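Local coordinates for subdomain of Desmoplakin Carboxy-Terminal domain (DPCT) (Homo sapiens, PDB 1LM5), which binds intermediate filaments, probably through its plakin repeats, as part of the carboxy-terminal tail of desmoplakin, and so probably helps anchor them at desmosomes, at the interface of chains A and B. Sequence-based numbering; all coordinates share one arbitrary frame. Chains: chain A/B, subdomain of Desmoplakin Carboxy-Terminal domain (DPCT).

The interface of chains A and B. Residues chain A 112, 116, 151, 155, 161; chain B 126-127, 135-138.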
loop_
_atom_site.group_PDB
_atom_site.type_symbol
_atom_site.label_atom_id
_atom_site.label_comp_id
_atom_site.label_asym_id
_atom_site.label_seq_id
_atom_site.Cartn_x
_atom_site.Cartn_y
_atom_site.Cartn_z
ATOM N N TYR A 112 -8.491 -13.222 -3.585
ATOM C CA TYR A 112 -7.234 -12.511 -3.416
ATOM C C TYR A 112 -7.423 -11.344 -2.460
ATOM O O TYR A 112 -6.664 -11.179 -1.506
ATOM C CB TYR A 112 -6.740 -11.977 -4.761
ATOM C CG TYR A 112 -5.529 -11.086 -4.638
ATOM C CD1 TYR A 112 -4.250 -11.626 -4.517
ATOM C CD2 TYR A 112 -5.665 -9.699 -4.609
ATOM C CE1 TYR A 112 -3.132 -10.805 -4.370
ATOM C CE2 TYR A 112 -4.563 -8.869 -4.462
ATOM C CZ TYR A 112 -3.297 -9.429 -4.342
ATOM O OH TYR A 112 -2.199 -8.618 -4.193
ATOM N N GLN A 116 -5.207 -11.013 0.717
ATOM C CA GLN A 116 -4.300 -9.880 0.788
ATOM C C GLN A 116 -4.506 -9.066 2.062
ATOM O O GLN A 116 -3.535 -8.733 2.751
ATOM C CB GLN A 116 -4.454 -8.967 -0.434
ATOM C CG GLN A 116 -3.584 -7.713 -0.344
ATOM C CD GLN A 116 -3.737 -6.789 -1.539
ATOM O OE1 GLN A 116 -4.842 -6.348 -1.856
ATOM N NE2 GLN A 116 -2.624 -6.491 -2.206
ATOM N N ARG A 151 7.847 -9.816 -4.717
ATOM C CA ARG A 151 6.994 -8.698 -5.096
ATOM C C ARG A 151 5.974 -8.441 -4.001
ATOM O O ARG A 151 5.800 -7.313 -3.560
ATOM C CB ARG A 151 6.280 -9.000 -6.412
ATOM C CG ARG A 151 7.055 -8.558 -7.626
ATOM C CD ARG A 151 6.919 -7.058 -7.838
ATOM N NE ARG A 151 8.145 -6.475 -8.382
ATOM C CZ ARG A 151 8.798 -6.945 -9.440
ATOM N NH1 ARG A 151 8.350 -8.015 -10.079
ATOM N NH2 ARG A 151 9.901 -6.341 -9.860
ATOM N N ARG A 155 5.471 -5.202 -1.481
ATOM C CA ARG A 155 4.146 -4.608 -1.278
ATOM C C ARG A 155 3.828 -4.537 0.216
ATOM O O ARG A 155 3.460 -3.484 0.741
ATOM C CB ARG A 155 3.068 -5.459 -1.943
ATOM C CG ARG A 155 2.782 -5.114 -3.373
ATOM C CD ARG A 155 1.403 -5.612 -3.772
ATOM N NE ARG A 155 1.287 -7.066 -3.774
ATOM C CZ ARG A 155 1.951 -7.868 -4.601
ATOM N NH1 ARG A 155 2.791 -7.363 -5.497
ATOM N NH2 ARG A 155 1.762 -9.177 -4.541
ATOM N N SER A 161 1.306 1.780 0.794
ATOM C CA SER A 161 0.511 1.524 -0.393
ATOM C C SER A 161 -0.592 0.505 -0.215
ATOM O O SER A 161 -1.221 0.110 -1.194
ATOM C CB SER A 161 1.421 1.111 -1.554
ATOM O OG SER A 161 2.243 0.014 -1.192
ATOM N N GLY B 126 6.759 -2.691 -6.316
ATOM C CA GLY B 126 5.822 -3.430 -5.492
ATOM C C GLY B 126 4.648 -4.048 -6.212
ATOM O O GLY B 126 4.136 -5.077 -5.780
ATOM N N GLY B 127 4.212 -3.432 -7.303
ATOM C CA GLY B 127 3.089 -3.983 -8.028
ATOM C C GLY B 127 2.204 -2.891 -8.568
ATOM O O GLY B 127 2.227 -1.762 -8.082
ATOM N N GLY B 135 -4.314 0.924 -3.861
ATOM C CA GLY B 135 -3.328 0.061 -3.240
ATOM C C GLY B 135 -2.629 -0.714 -4.332
ATOM O O GLY B 135 -3.036 -0.659 -5.488
ATOM N N ARG B 136 -1.574 -1.429 -3.980
ATOM C CA ARG B 136 -0.857 -2.208 -4.964
ATOM C C ARG B 136 -1.415 -3.614 -4.953
ATOM O O ARG B 136 -1.872 -4.103 -3.916
ATOM C CB ARG B 136 0.622 -2.252 -4.626
ATOM C CG ARG B 136 1.294 -0.912 -4.670
ATOM C CD ARG B 136 2.743 -1.108 -4.321
ATOM N NE ARG B 136 3.512 0.127 -4.346
ATOM C CZ ARG B 136 4.186 0.564 -5.404
ATOM N NH1 ARG B 136 4.174 -0.128 -6.536
ATOM N NH2 ARG B 136 4.914 1.665 -5.304
ATOM N N ILE B 137 -1.375 -4.260 -6.110
ATOM C CA ILE B 137 -1.877 -5.610 -6.223
ATOM C C ILE B 137 -0.884 -6.465 -6.971
ATOM O O ILE B 137 -0.039 -5.953 -7.710
ATOM C CB ILE B 137 -3.216 -5.631 -6.964
ATOM C CG1 ILE B 137 -3.028 -5.084 -8.384
ATOM C CG2 ILE B 137 -4.236 -4.829 -6.185
ATOM C CD1 ILE B 137 -4.268 -5.168 -9.233
ATOM N N SER B 138 -0.981 -7.773 -6.775
ATOM C CA SER B 138 -0.088 -8.693 -7.449
ATOM C C SER B 138 -0.421 -8.601 -8.928
ATOM O O SER B 138 -1.497 -8.132 -9.307
ATOM C CB SER B 138 -0.329 -10.126 -6.960
ATOM O OG SER B 138 -1.647 -10.542 -7.290
HETATM O O HOH W 1 -4.393 -3.624 -2.859
#
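A:Tyr112 and A:Gln116, one turn apart on helix 112-124, reach the backbone of B:Arg136 to B:Ser138 where two plakin-repeat (plectin-repeat) subdomains meet; whether this pairing exists outside the crystal the structure alone does not show. Hydrogen bonds to main-chain atoms dominate. The phenol OH of A:Tyr112 accepts a hydrogen bond from the amide N of B:Ser138 (3.0 Å), a task for a long, rigid side chain with a polar tip. A:Gln116, with CG anti to its backbone N (chi1 176°) and an extended chain, donates from NE2 to B:Arg136 O at 3.0 Å; NE2 lies in the plane of the carbonyl, while the oxygen is tilted somewhat from the plane of the glutamine amide. Its OE1 meets the same oxygen through a water, so both ends of the amide are used on one carbonyl. At the amino end of the same residue, B:Arg136 N donates to A:Ser161 O at 3.2 Å.

A:Arg155 bends at chi3 (-66°), and its NH1 donates to B:Gly126 O (2.7 Å), sitting nearly on the extension of the carbonyl bond, with O close to the guanidinium plane. B:Ser138 CA lies over one face, toward the rim, beside B:Ile137 C, with A:Arg155 CZ 3.6 Å from B:Ser138 CA; a flat cation can thus bond at its edge while packing against backbone by its face.

Apolar contact comes from the aliphatic stems of the two arginines, A:Arg155 CD lying 3.6 Å from B:Arg136 CB. B:Arg136 runs extended past A:Ser161, whose CB is 3.7 Å from B:Arg136 CG; the short side chain lets the arginine pass close by. Within chain B its NH1 donates to B:Gly127 O, which may help hold the extended chain.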